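Hypothetical protein PH0802 (PDB 2DT4) is of unknown function but folds as a plant- and prokaryote-conserved (PPC) domain and forms an assembly of three subunits. Local coordinates at residues A[10-15]-A[27-32]; A[52-55]-A[60-63]; A[68-73]-A[100-105]; A[126-131]-A[135-140]. All blocks are in the same frame, centred on the assembly; numbering follows the deposited sequence.

How the contacts relate
Contacts 2 and 3 meet directly: Gly52 N lies 2.7 Å from His105 O, and the His105 ring stacks on Tyr61. Contact 2 also reaches contact 4, where Phe54 CE1 lies 3.4 Å from Leu135 CD2. Bound glycerol, probably from the crystallisation liquor, lies about 3 Å from the side chain of Tyr61, and glycerol also lies about 4 Å from that of Leu135; it may mark a pocket there. Contact 1 stands apart on the far side of the chain, its centre about 27 Å from that of contact 2. Subunit packing nevertheless brings contacts 1 and 4 together, because Arg15 NE of one chain bonds Trp138 O of a neighbouring subunit.

Contact 1 (A[10-15]-A[27-32]); sequences RTYLFR and KNFCKK
Phe29 drives the CZ corner of its ring into the face of Tyr12, and this T-shaped pair is the tight part of the contact. The planes stand at 88°, and Phe29 CZ sits over the ring centre, within 4.0 Å of all six Tyr12 ring carbons and 3.4 Å from CD1. Phe14 covers a face of the same Phe29 ring more loosely: its CE2 lies offset toward the rim, 3.9 Å from Phe29 CZ. That second pair is oblique, with planes at 34°. Phe29 can reach both rings because its CG is anti to the backbone N (chi1 169°), which carries the phenyl off the helix and across to the strand. The backbones themselves stay well apart, with 10.7 Å between the CA atoms of Tyr12 and Phe29, and no hydrogen bond crosses.

The solvent side is different: Lys31 and Lys32 lie exposed on the helix and take no part in the cluster. At the other end of Tyr12 the hydroxyl OH bonds Glu33 OE2. An alanine in place of Tyr12 would probably open a gap beneath the Phe29 edge and leave Glu33 without its hydroxyl partner. Helix 22-33 thus packs through one aromatic cluster against strand 5-16, which lies between strand 114-123, whose Leu118 touches both Tyr12 and Phe29, and an antiparallel strand of the second subunit.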
loop_
_atom_site.group_PDB
_atom_site.type_symbol
_atom_site.label_atom_id
_atom_site.label_comp_id
_atom_site.label_asym_id
_atom_site.label_seq_id
_atom_site.Cartn_x
_atom_site.Cartn_y
_atom_site.Cartn_z
ATOM N N ARG A 10 13.010 13.689 -4.683
ATOM C CA ARG A 10 13.032 12.945 -5.927
ATOM C C ARG A 10 12.059 11.779 -5.862
ATOM O O ARG A 10 11.838 11.197 -4.793
ATOM C CB ARG A 10 14.456 12.484 -6.252
ATOM C CG ARG A 10 15.387 13.651 -6.560
ATOM C CD ARG A 10 16.836 13.287 -6.544
ATOM N NE ARG A 10 17.309 13.012 -5.197
ATOM C CZ ARG A 10 18.453 12.407 -4.863
ATOM N NH1 ARG A 10 18.740 12.256 -3.564
ATOM N NH2 ARG A 10 19.286 11.968 -5.793
ATOM N N THR A 11 11.492 11.474 -7.014
ATOM C CA THR A 11 10.459 10.446 -7.178
ATOM C C THR A 11 10.940 9.389 -8.196
ATOM O O THR A 11 11.497 9.731 -9.237
ATOM C CB THR A 11 9.181 11.116 -7.683
ATOM O OG1 THR A 11 8.799 12.179 -6.790
ATOM C CG2 THR A 11 8.035 10.121 -7.718
ATOM N N TYR A 12 10.723 8.102 -7.900
ATOM C CA TYR A 12 11.202 7.018 -8.731
ATOM C C TYR A 12 10.200 5.872 -8.894
ATOM O O TYR A 12 9.394 5.600 -8.008
ATOM C CB TYR A 12 12.484 6.410 -8.149
ATOM C CG TYR A 12 13.623 7.377 -7.819
ATOM C CD1 TYR A 12 14.694 7.526 -8.680
ATOM C CD2 TYR A 12 13.632 8.106 -6.633
ATOM C CE1 TYR A 12 15.744 8.364 -8.370
ATOM C CE2 TYR A 12 14.686 8.923 -6.312
ATOM C CZ TYR A 12 15.728 9.057 -7.188
ATOM O OH TYR A 12 16.806 9.862 -6.845
ATOM N N LEU A 13 10.274 5.209 -10.039
ATOM C CA LEU A 13 9.479 4.027 -10.342
ATOM C C LEU A 13 10.357 3.155 -11.214
ATOM O O LEU A 13 10.822 3.623 -12.250
ATOM C CB LEU A 13 8.180 4.399 -11.076
ATOM C CG LEU A 13 7.291 3.186 -11.389
ATOM C CD1 LEU A 13 6.847 2.456 -10.122
ATOM C CD2 LEU A 13 6.100 3.636 -12.223
ATOM N N PHE A 14 10.606 1.923 -10.777
ATOM C CA PHE A 14 11.587 1.076 -11.452
ATOM C C PHE A 14 11.339 -0.391 -11.209
ATOM O O PHE A 14 10.683 -0.790 -10.216
ATOM C CB PHE A 14 13.026 1.435 -11.032
ATOM C CG PHE A 14 13.251 1.483 -9.546
ATOM C CD1 PHE A 14 13.469 0.328 -8.810
ATOM C CD2 PHE A 14 13.210 2.680 -8.885
ATOM C CE1 PHE A 14 13.636 0.391 -7.416
ATOM C CE2 PHE A 14 13.388 2.753 -7.523
ATOM C CZ PHE A 14 13.581 1.609 -6.776
ATOM N N ARG A 15 11.896 -1.192 -12.116
ATOM C CA ARG A 15 11.955 -2.618 -11.934
ATOM C C ARG A 15 13.315 -3.042 -11.445
ATOM O O ARG A 15 14.335 -2.716 -12.042
ATOM C CB ARG A 15 11.648 -3.362 -13.225
ATOM C CG ARG A 15 11.728 -4.842 -13.020
ATOM C CD ARG A 15 11.015 -5.639 -14.058
ATOM N NE ARG A 15 11.695 -5.579 -15.332
ATOM C CZ ARG A 15 12.603 -6.461 -15.766
ATOM N NH1 ARG A 15 13.131 -6.335 -16.990
ATOM N NH2 ARG A 15 13.033 -7.420 -14.997
ATOM N N LYS A 27 18.457 -0.455 -0.530
ATOM C CA LYS A 27 19.522 0.207 0.234
ATOM C C LYS A 27 20.629 0.741 -0.679
ATOM O O LYS A 27 21.026 1.918 -0.585
ATOM C CB LYS A 27 20.110 -0.735 1.276
ATOM C CG LYS A 27 21.307 -0.127 2.011
ATOM C CD LYS A 27 21.813 -1.010 3.162
ATOM C CE LYS A 27 23.014 -0.369 3.806
ATOM N NZ LYS A 27 23.393 -0.811 5.199
ATOM N N ASN A 28 21.108 -0.111 -1.587
ATOM C CA ASN A 28 22.181 0.278 -2.494
ATOM C C ASN A 28 21.756 1.391 -3.465
ATOM O O ASN A 28 22.551 2.281 -3.825
ATOM C CB ASN A 28 22.672 -0.968 -3.251
ATOM C CG ASN A 28 23.545 -1.874 -2.360
ATOM O OD1 ASN A 28 24.126 -1.395 -1.366
ATOM N ND2 ASN A 28 23.640 -3.159 -2.703
ATOM N N PHE A 29 20.513 1.305 -3.925
ATOM C CA PHE A 29 19.912 2.366 -4.734
ATOM C C PHE A 29 19.994 3.713 -3.949
ATOM O O PHE A 29 20.446 4.735 -4.494
ATOM C CB PHE A 29 18.487 1.998 -5.138
ATOM C CG PHE A 29 17.717 3.122 -5.744
ATOM C CD1 PHE A 29 16.971 3.947 -4.922
ATOM C CD2 PHE A 29 17.700 3.351 -7.109
ATOM C CE1 PHE A 29 16.230 4.968 -5.448
ATOM C CE2 PHE A 29 16.959 4.413 -7.614
ATOM C CZ PHE A 29 16.266 5.223 -6.745
ATOM N N CYS A 30 19.524 3.725 -2.706
ATOM C CA CYS A 30 19.512 4.941 -1.925
ATOM C C CYS A 30 20.946 5.418 -1.683
ATOM O O CYS A 30 21.190 6.595 -1.731
ATOM C CB CYS A 30 18.750 4.778 -0.609
ATOM S SG CYS A 30 16.972 4.528 -0.863
ATOM N N LYS A 31 21.895 4.510 -1.458
ATOM C CA LYS A 31 23.286 4.951 -1.285
ATOM C C LYS A 31 23.808 5.664 -2.506
ATOM O O LYS A 31 24.439 6.736 -2.390
ATOM C CB LYS A 31 24.188 3.785 -0.912
ATOM C CG LYS A 31 23.933 3.283 0.464
ATOM C CD LYS A 31 24.923 2.178 0.820
ATOM C CE LYS A 31 24.661 1.721 2.202
ATOM N NZ LYS A 31 25.627 0.638 2.625
ATOM N N LYS A 32 23.535 5.095 -3.670
ATOM C CA LYS A 32 23.958 5.665 -4.922
ATOM C C LYS A 32 23.338 7.033 -5.143
ATOM O O LYS A 32 24.023 7.979 -5.547
ATOM C CB LYS A 32 23.606 4.747 -6.087
ATOM C CG LYS A 32 24.108 5.279 -7.419
ATOM C CD LYS A 32 25.556 5.693 -7.381
ATOM C CE LYS A 32 26.052 6.090 -8.764
ATOM N NZ LYS A 32 25.159 7.105 -9.423
#

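Contact 2 (A[52-55]-A[60-63]); sequences GYFL and EYKV
The Tyr61 ring receives Phe54 over one face, where Phe54 CD1 stands 3.7 Å above the ring centre, and the His105 ring stacks on its opposite face. Phe54 presents its edge, with the planes at 70°, so the pair is edge-to-face. The Phe54 ring also runs past the backbone of Glu60, its CE1 3.5 Å from Glu60 N, and Leu135 touches it from beyond the two strands.

This pair lies on one face of a beta hairpin made by strands 49-55 and 60-65. Phe54 and Tyr61 form a non-hydrogen-bonded antiparallel pair, and their CA atoms approach to 4.2 Å. Phe54 has CG anti to its own N (chi1 -166°), while Tyr61 has CG anti to its carbonyl carbon (chi1 -77°), and with these torsions the two rings meet above the strands. The hydrogen-bonded pairs flank them. Tyr53 and Lys62 are joined in both directions, the bond from Lys62 N to Tyr53 O measuring 2.8 Å. Leu55 N donates firmly to Glu60 O, whereas the return bond from Glu60 N to Leu55 O is weak.

On the other face of the hairpin, Leu55 CD1 leans on Lys62 CB, while the extended lysine chain leads away to a salt bridge with Glu98 of the third subunit. The Tyr53 hydroxyl bonds Ser69 O of that same subunit, and Tyr61 OH holds a glycerol molecule. At Gly52 a beta carbon would fall about 3.0 Å from Tyr61 CD1; the glycine instead sets its CA 3.2 Å from Lys62 O in a CA-H...O contact.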
loop_
_atom_site.group_PDB
_atom_site.type_symbol
_atom_site.label_atom_id
_atom_site.label_comp_id
_atom_site.label_asym_id
_atom_site.label_seq_id
_atom_site.Cartn_x
_atom_site.Cartn_y
_atom_site.Cartn_z
ATOM N N GLY A 52 9.153 -11.936 9.092
ATOM C CA GLY A 52 9.336 -11.843 10.529
ATOM C C GLY A 52 8.112 -11.380 11.286
ATOM O O GLY A 52 7.368 -10.518 10.829
ATOM N N TYR A 53 7.915 -11.975 12.466
ATOM C CA TYR A 53 6.911 -11.581 13.449
ATOM C C TYR A 53 7.673 -11.241 14.726
ATOM O O TYR A 53 8.417 -12.095 15.252
ATOM C CB TYR A 53 5.970 -12.748 13.700
ATOM C CG TYR A 53 4.960 -12.472 14.766
ATOM C CD1 TYR A 53 3.741 -11.854 14.480
ATOM C CD2 TYR A 53 5.211 -12.854 16.071
ATOM C CE1 TYR A 53 2.814 -11.600 15.475
ATOM C CE2 TYR A 53 4.321 -12.616 17.053
ATOM C CZ TYR A 53 3.102 -11.978 16.764
ATOM O OH TYR A 53 2.247 -11.789 17.820
ATOM N N PHE A 54 7.553 -10.020 15.225
ATOM C CA PHE A 54 8.376 -9.609 16.369
ATOM C C PHE A 54 7.846 -10.238 17.659
ATOM O O PHE A 54 6.648 -10.199 17.928
ATOM C CB PHE A 54 8.422 -8.096 16.504
ATOM C CG PHE A 54 9.488 -7.589 17.417
ATOM C CD1 PHE A 54 10.805 -7.669 17.065
ATOM C CD2 PHE A 54 9.136 -7.000 18.610
ATOM C CE1 PHE A 54 11.796 -7.177 17.920
ATOM C CE2 PHE A 54 10.110 -6.514 19.454
ATOM C CZ PHE A 54 11.420 -6.599 19.090
ATOM N N LEU A 55 8.785 -10.766 18.451
ATOM C CA LEU A 55 8.489 -11.344 19.753
ATOM C C LEU A 55 8.969 -10.380 20.817
ATOM O O LEU A 55 10.159 -10.280 21.098
ATOM C CB LEU A 55 9.179 -12.708 19.898
ATOM C CG LEU A 55 8.773 -13.795 18.907
ATOM C CD1 LEU A 55 9.706 -14.982 19.134
ATOM C CD2 LEU A 55 7.340 -14.186 19.108
ATOM N N GLU A 60 13.297 -9.850 19.674
ATOM C CA GLU A 60 13.808 -10.246 18.373
ATOM C C GLU A 60 12.675 -10.773 17.511
ATOM O O GLU A 60 11.610 -11.064 18.014
ATOM C CB GLU A 60 14.912 -11.309 18.512
ATOM C CG GLU A 60 14.480 -12.687 18.942
ATOM C CD GLU A 60 15.666 -13.642 19.076
ATOM O OE1 GLU A 60 15.597 -14.775 18.546
ATOM O OE2 GLU A 60 16.686 -13.248 19.687
ATOM N N TYR A 61 12.957 -10.895 16.216
ATOM C CA TYR A 61 11.965 -11.419 15.283
ATOM C C TYR A 61 12.055 -12.875 15.192
ATOM O O TYR A 61 13.122 -13.446 15.046
ATOM C CB TYR A 61 12.174 -10.925 13.852
ATOM C CG TYR A 61 11.718 -9.518 13.617
ATOM C CD1 TYR A 61 10.408 -9.247 13.348
ATOM C CD2 TYR A 61 12.613 -8.449 13.658
ATOM C CE1 TYR A 61 9.964 -7.959 13.134
ATOM C CE2 TYR A 61 12.179 -7.146 13.453
ATOM C CZ TYR A 61 10.853 -6.909 13.162
ATOM O OH TYR A 61 10.387 -5.636 12.925
ATOM N N LYS A 62 10.869 -13.466 15.075
ATOM C CA LYS A 62 10.700 -14.910 14.755
ATOM C C LYS A 62 10.733 -14.866 13.237
ATOM O O LYS A 62 9.961 -14.140 12.602
ATOM C CB LYS A 62 9.375 -15.487 15.226
ATOM C CG LYS A 62 9.044 -16.863 14.688
ATOM C CD LYS A 62 7.630 -17.255 15.116
ATOM C CE LYS A 62 7.199 -18.584 14.532
ATOM N NZ LYS A 62 5.883 -18.965 15.111
ATOM N N VAL A 63 11.618 -15.640 12.657
ATOM C CA VAL A 63 11.815 -15.627 11.222
ATOM C C VAL A 63 11.176 -16.883 10.645
ATOM O O VAL A 63 11.455 -18.014 11.093
ATOM C CB VAL A 63 13.289 -15.547 10.832
ATOM C CG1 VAL A 63 13.450 -15.625 9.342
ATOM C CG2 VAL A 63 13.934 -14.273 11.341
#

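Contact 3 (A[68-73]-A[100-105]); sequences GSYELI and IVFGGH
The backbones of 68-73 and 100-105 come no nearer than 8.5 Å between CA atoms, at Ile73 and Val101, and no hydrogen bond passes between them. Contact is left to two pairs of side chains. Tyr70 turns the edge of its ring toward the face of Phe102 in an offset edge-to-face arrangement: the planes stand at 89°, and the centroids are 5.8 Å apart. The touching atom is Tyr70 CE2, which lies 3.8 Å from Phe102 CD1. The hydroxyl OH of Tyr70 reaches out above the Phe102 ring, 4.2 Å over its plane and offset toward the rim. Both residues hold CG anti to their carbonyl carbon (chi1 -79° in Tyr70), which brings the rings together over the space between the strands. Ile73 and Val101 meet tip to tip, with Ile73 CD1 3.6 Å from Val101 CG2.

The spacing has a simple origin in the sheet. Strand 85-95 pairs antiparallel with both strand 69-82 and strand 101-104, so the two segments are next-nearest neighbours, and side chains alone bridge the gap. Ser93 of that strand bonds the backbone of Ile73 and touches Ile73 and Val101, while Leu94 touches Tyr70 and Asn96, just beyond, touches both Tyr70 and Phe102.

Gly103, directly after Phe102, is almost fully extended (phi 174°), where a beta carbon would jam against the carbonyl O of Phe102; its backbone bonds the third subunit. Val101 packs on Val101 of that subunit and on Phe102 of the second. From the other segment, Glu71 OE1 accepts a bond from Phe54 N of the second subunit.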
loop_
_atom_site.group_PDB
_atom_site.type_symbol
_atom_site.label_atom_id
_atom_site.label_comp_id
_atom_site.label_asym_id
_atom_site.label_seq_id
_atom_site.Cartn_x
_atom_site.Cartn_y
_atom_site.Cartn_z
ATOM N N GLY A 68 9.873 -21.152 -2.522
ATOM C CA GLY A 68 9.305 -21.023 -3.844
ATOM C C GLY A 68 8.823 -19.613 -4.125
ATOM O O GLY A 68 9.156 -18.667 -3.414
ATOM N N SER A 69 8.087 -19.468 -5.211
ATOM C CA SER A 69 7.606 -18.179 -5.667
ATOM C C SER A 69 6.319 -17.787 -4.944
ATOM O O SER A 69 5.391 -18.571 -4.829
ATOM C CB SER A 69 7.346 -18.213 -7.170
ATOM O OG SER A 69 8.580 -18.388 -7.851
ATOM N N TYR A 70 6.313 -16.559 -4.453
ATOM C CA TYR A 70 5.136 -15.945 -3.883
ATOM C C TYR A 70 4.856 -14.649 -4.608
ATOM O O TYR A 70 5.781 -13.834 -4.835
ATOM C CB TYR A 70 5.340 -15.671 -2.387
ATOM C CG TYR A 70 5.161 -16.865 -1.490
ATOM C CD1 TYR A 70 6.153 -17.861 -1.376
ATOM C CD2 TYR A 70 4.000 -17.003 -0.736
ATOM C CE1 TYR A 70 5.962 -18.978 -0.522
ATOM C CE2 TYR A 70 3.808 -18.096 0.102
ATOM C CZ TYR A 70 4.777 -19.077 0.187
ATOM O OH TYR A 70 4.574 -20.169 1.018
ATOM N N GLU A 71 3.592 -14.404 -4.929
ATOM C CA GLU A 71 3.189 -13.103 -5.455
ATOM C C GLU A 71 3.397 -12.037 -4.355
ATOM O O GLU A 71 2.946 -12.195 -3.199
ATOM C CB GLU A 71 1.738 -13.082 -5.972
ATOM C CG GLU A 71 1.501 -13.999 -7.171
ATOM C CD GLU A 71 2.078 -13.488 -8.481
ATOM O OE1 GLU A 71 2.385 -14.306 -9.381
ATOM O OE2 GLU A 71 2.213 -12.260 -8.677
ATOM N N LEU A 72 4.108 -10.977 -4.703
ATOM C CA LEU A 72 4.346 -9.861 -3.797
ATOM C C LEU A 72 3.146 -8.933 -3.943
ATOM O O LEU A 72 3.091 -8.111 -4.834
ATOM C CB LEU A 72 5.668 -9.176 -4.181
ATOM C CG LEU A 72 6.520 -8.371 -3.166
ATOM C CD1 LEU A 72 7.267 -7.213 -3.767
ATOM C CD2 LEU A 72 6.005 -8.160 -1.755
ATOM N N ILE A 73 2.150 -9.146 -3.084
ATOM C CA ILE A 73 0.875 -8.466 -3.174
ATOM C C ILE A 73 1.002 -7.030 -2.691
ATOM O O ILE A 73 0.505 -6.108 -3.330
ATOM C CB ILE A 73 -0.186 -9.227 -2.369
ATOM C CG1 ILE A 73 -0.453 -10.593 -3.003
ATOM C CG2 ILE A 73 -1.460 -8.368 -2.109
ATOM C CD1 ILE A 73 -1.226 -11.541 -2.119
ATOM N N ILE A 100 -3.726 -17.998 -1.070
ATOM C CA ILE A 100 -3.687 -17.700 0.361
ATOM C C ILE A 100 -2.513 -16.791 0.676
ATOM O O ILE A 100 -1.451 -16.888 0.074
ATOM C CB ILE A 100 -3.602 -19.007 1.169
ATOM C CG1 ILE A 100 -4.737 -19.962 0.763
ATOM C CG2 ILE A 100 -3.635 -18.684 2.653
ATOM C CD1 ILE A 100 -6.025 -19.333 0.702
ATOM N N VAL A 101 -2.714 -15.894 1.639
ATOM C CA VAL A 101 -1.742 -14.818 1.896
ATOM C C VAL A 101 -1.025 -15.028 3.229
ATOM O O VAL A 101 -1.659 -15.284 4.254
ATOM C CB VAL A 101 -2.454 -13.443 1.863
ATOM C CG1 VAL A 101 -1.489 -12.325 2.198
ATOM C CG2 VAL A 101 -3.064 -13.218 0.488
ATOM N N PHE A 102 0.296 -14.917 3.152
ATOM C CA PHE A 102 1.208 -14.907 4.261
ATOM C C PHE A 102 1.845 -13.535 4.341
ATOM O O PHE A 102 1.884 -12.782 3.367
ATOM C CB PHE A 102 2.325 -15.948 4.056
ATOM C CG PHE A 102 1.842 -17.379 3.988
ATOM C CD1 PHE A 102 1.254 -17.871 2.844
ATOM C CD2 PHE A 102 1.992 -18.215 5.086
ATOM C CE1 PHE A 102 0.813 -19.186 2.776
ATOM C CE2 PHE A 102 1.540 -19.514 5.039
ATOM C CZ PHE A 102 0.962 -20.008 3.884
ATOM N N GLY A 103 2.424 -13.205 5.482
ATOM C CA GLY A 103 3.110 -11.948 5.549
ATOM C C GLY A 103 3.629 -11.567 6.903
ATOM O O GLY A 103 3.355 -12.215 7.935
ATOM N N GLY A 104 4.312 -10.425 6.910
ATOM C CA GLY A 104 4.895 -9.898 8.116
ATOM C C GLY A 104 5.964 -8.893 7.738
ATOM O O GLY A 104 5.971 -8.377 6.616
ATOM N N HIS A 105 6.911 -8.651 8.640
ATOM C CA HIS A 105 8.079 -7.846 8.334
ATOM C C HIS A 105 8.915 -8.571 7.287
ATOM O O HIS A 105 9.110 -9.779 7.394
ATOM C CB HIS A 105 8.873 -7.663 9.628
ATOM C CG HIS A 105 10.281 -7.210 9.427
ATOM N ND1 HIS A 105 11.365 -7.878 9.953
ATOM C CD2 HIS A 105 10.777 -6.134 8.775
ATOM C CE1 HIS A 105 12.466 -7.223 9.633
ATOM N NE2 HIS A 105 12.135 -6.160 8.924
#

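Contact 4 (A[126-131]-A[135-140]); sequences IERKPT and LALWEE
Trp138 is held between Ile126 and Arg128 where the chain doubles back on itself through a single antiparallel beta bridge, Lys129 with Leu137. Ile126 CG1 makes a CH-pi contact, 3.6 Å from the centroid of the five-membered ring and almost on its normal. Over the opposite face, offset toward the rim, lies Arg128 NH2, 4.3 Å above the plane, with the guanidinium inclined 34° to the indole; Arg128 CG lies 3.7 Å from Trp138 NE1. An extended chain from CG to NE carries the guanidinium past Ala136, whose O accepts a bond from Arg128 NH2 of 3.0 Å, lying in the guanidinium plane.

The bridge fixes this register, Lys129 N donating to Leu137 O and Leu137 N to Lys129 O. Nearer the turn, Thr131 OG1 donates to Leu135 O over 2.7 Å, on a carbonyl lone pair. Its methyl CG2 rests 3.9 Å from Leu137 CB.

Farther out, Ser80 OG bonds Trp138 NE1, and Arg128 NH1 is shared by Asn78 OD1 and a salt bridge to Glu115 of the third subunit. A leucine in place of Arg128 would probably leave the Ala136 carbonyl without this donor and that glutamate without its charged mate. At the open end of the bridge, water 1 accepts from both segments, 3.0 Å from Glu127 N and 3.1 Å from Glu139 N.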
loop_
_atom_site.group_PDB
_atom_site.type_symbol
_atom_site.label_atom_id
_atom_site.label_comp_id
_atom_site.label_asym_id
_atom_site.label_seq_id
_atom_site.Cartn_x
_atom_site.Cartn_y
_atom_site.Cartn_z
ATOM N N ILE A 126 15.131 12.246 10.954
ATOM C CA ILE A 126 14.194 11.166 11.241
ATOM C C ILE A 126 15.053 9.904 11.236
ATOM O O ILE A 126 15.355 9.330 10.206
ATOM C CB ILE A 126 12.957 11.113 10.286
ATOM C CG1 ILE A 126 11.974 10.023 10.691
ATOM C CG2 ILE A 126 13.354 10.973 8.840
ATOM C CD1 ILE A 126 10.677 10.092 9.911
ATOM N N GLU A 127 15.597 9.592 12.399
ATOM C CA GLU A 127 16.600 8.530 12.508
ATOM C C GLU A 127 16.185 7.373 13.416
ATOM O O GLU A 127 15.581 7.610 14.492
ATOM C CB GLU A 127 17.835 9.234 13.094
ATOM C CG GLU A 127 19.072 8.367 13.240
ATOM C CD GLU A 127 20.319 9.170 13.593
ATOM O OE1 GLU A 127 20.272 10.445 13.661
ATOM O OE2 GLU A 127 21.350 8.495 13.811
ATOM N N ARG A 128 16.498 6.143 12.993
ATOM C CA ARG A 128 16.219 4.966 13.803
ATOM C C ARG A 128 17.303 4.798 14.852
ATOM O O ARG A 128 18.486 4.702 14.521
ATOM C CB ARG A 128 16.160 3.703 12.978
ATOM C CG ARG A 128 15.000 3.609 12.035
ATOM C CD ARG A 128 14.855 2.257 11.368
ATOM N NE ARG A 128 13.692 2.273 10.479
ATOM C CZ ARG A 128 12.426 2.188 10.885
ATOM N NH1 ARG A 128 11.455 2.289 9.980
ATOM N NH2 ARG A 128 12.098 2.009 12.150
ATOM N N LYS A 129 16.898 4.804 16.106
ATOM C CA LYS A 129 17.829 4.602 17.216
ATOM C C LYS A 129 17.314 3.514 18.110
ATOM O O LYS A 129 16.105 3.259 18.175
ATOM C CB LYS A 129 18.040 5.895 17.997
ATOM C CG LYS A 129 18.635 7.024 17.173
ATOM C CD LYS A 129 18.861 8.293 17.955
ATOM C CE LYS A 129 19.285 9.452 17.072
ATOM N NZ LYS A 129 19.082 10.805 17.687
ATOM N N PRO A 130 18.203 2.855 18.837
ATOM C CA PRO A 130 17.765 1.796 19.756
ATOM C C PRO A 130 16.728 2.229 20.776
ATOM O O PRO A 130 16.725 3.381 21.238
ATOM C CB PRO A 130 19.067 1.408 20.469
ATOM C CG PRO A 130 20.129 1.775 19.508
ATOM C CD PRO A 130 19.672 3.038 18.877
ATOM N N THR A 131 15.862 1.281 21.140
ATOM C CA THR A 131 14.829 1.519 22.144
ATOM C C THR A 131 14.780 0.307 23.079
ATOM O O THR A 131 15.336 -0.737 22.806
ATOM C CB THR A 131 13.411 1.761 21.548
ATOM O OG1 THR A 131 12.946 0.552 20.939
ATOM C CG2 THR A 131 13.440 2.809 20.444
ATOM N N LEU A 135 13.757 -2.611 19.249
ATOM C CA LEU A 135 13.527 -2.139 17.887
ATOM C C LEU A 135 14.229 -0.805 17.702
ATOM O O LEU A 135 14.216 0.012 18.610
ATOM C CB LEU A 135 12.044 -1.913 17.638
ATOM C CG LEU A 135 11.209 -3.181 17.724
ATOM C CD1 LEU A 135 9.766 -2.835 17.833
ATOM C CD2 LEU A 135 11.462 -4.054 16.529
ATOM N N ALA A 136 14.759 -0.571 16.499
ATOM C CA ALA A 136 15.374 0.727 16.183
ATOM C C ALA A 136 14.270 1.591 15.602
ATOM O O ALA A 136 13.732 1.268 14.539
ATOM C CB ALA A 136 16.496 0.574 15.206
ATOM N N LEU A 137 13.908 2.631 16.341
ATOM C CA LEU A 137 12.771 3.487 15.940
ATOM C C LEU A 137 13.095 4.959 15.911
ATOM O O LEU A 137 14.038 5.421 16.544
ATOM C CB LEU A 137 11.658 3.303 16.986
ATOM C CG LEU A 137 11.147 1.866 17.209
ATOM C CD1 LEU A 137 10.191 1.754 18.343
ATOM C CD2 LEU A 137 10.552 1.297 15.930
ATOM N N TRP A 138 12.287 5.718 15.174
ATOM C CA TRP A 138 12.353 7.170 15.154
ATOM C C TRP A 138 11.806 7.740 16.466
ATOM O O TRP A 138 11.023 7.083 17.148
ATOM C CB TRP A 138 11.440 7.726 14.049
ATOM C CG TRP A 138 11.635 7.101 12.695
ATOM C CD1 TRP A 138 12.773 6.623 12.160
ATOM C CD2 TRP A 138 10.606 6.869 11.738
ATOM N NE1 TRP A 138 12.529 6.106 10.911
ATOM C CE2 TRP A 138 11.197 6.255 10.630
ATOM C CE3 TRP A 138 9.240 7.146 11.700
ATOM C CZ2 TRP A 138 10.465 5.897 9.493
ATOM C CZ3 TRP A 138 8.506 6.756 10.598
ATOM C CH2 TRP A 138 9.129 6.162 9.493
ATOM N N GLU A 139 12.102 9.012 16.696
ATOM C CA GLU A 139 11.501 9.709 17.849
ATOM C C GLU A 139 10.046 9.885 17.454
ATOM O O GLU A 139 9.745 10.259 16.315
ATOM C CB GLU A 139 12.192 11.060 18.082
ATOM C CG GLU A 139 11.679 11.752 19.326
ATOM C CD GLU A 139 12.294 13.123 19.545
ATOM O OE1 GLU A 139 11.712 13.889 20.350
ATOM O OE2 GLU A 139 13.306 13.441 18.880
ATOM N N GLU A 140 9.144 9.544 18.361
ATOM C CA GLU A 140 7.718 9.611 18.084
ATOM C C GLU A 140 7.226 11.035 17.928
ATOM O O GLU A 140 7.844 12.004 18.433
ATOM C CB GLU A 140 6.953 8.934 19.206
ATOM C CG GLU A 140 6.923 9.725 20.515
ATOM C CD GLU A 140 6.401 8.900 21.678
ATOM O OE1 GLU A 140 6.014 9.499 22.697
ATOM O OE2 GLU A 140 6.374 7.664 21.578
HETATM O O HOH W 1 13.959 10.530 14.776
#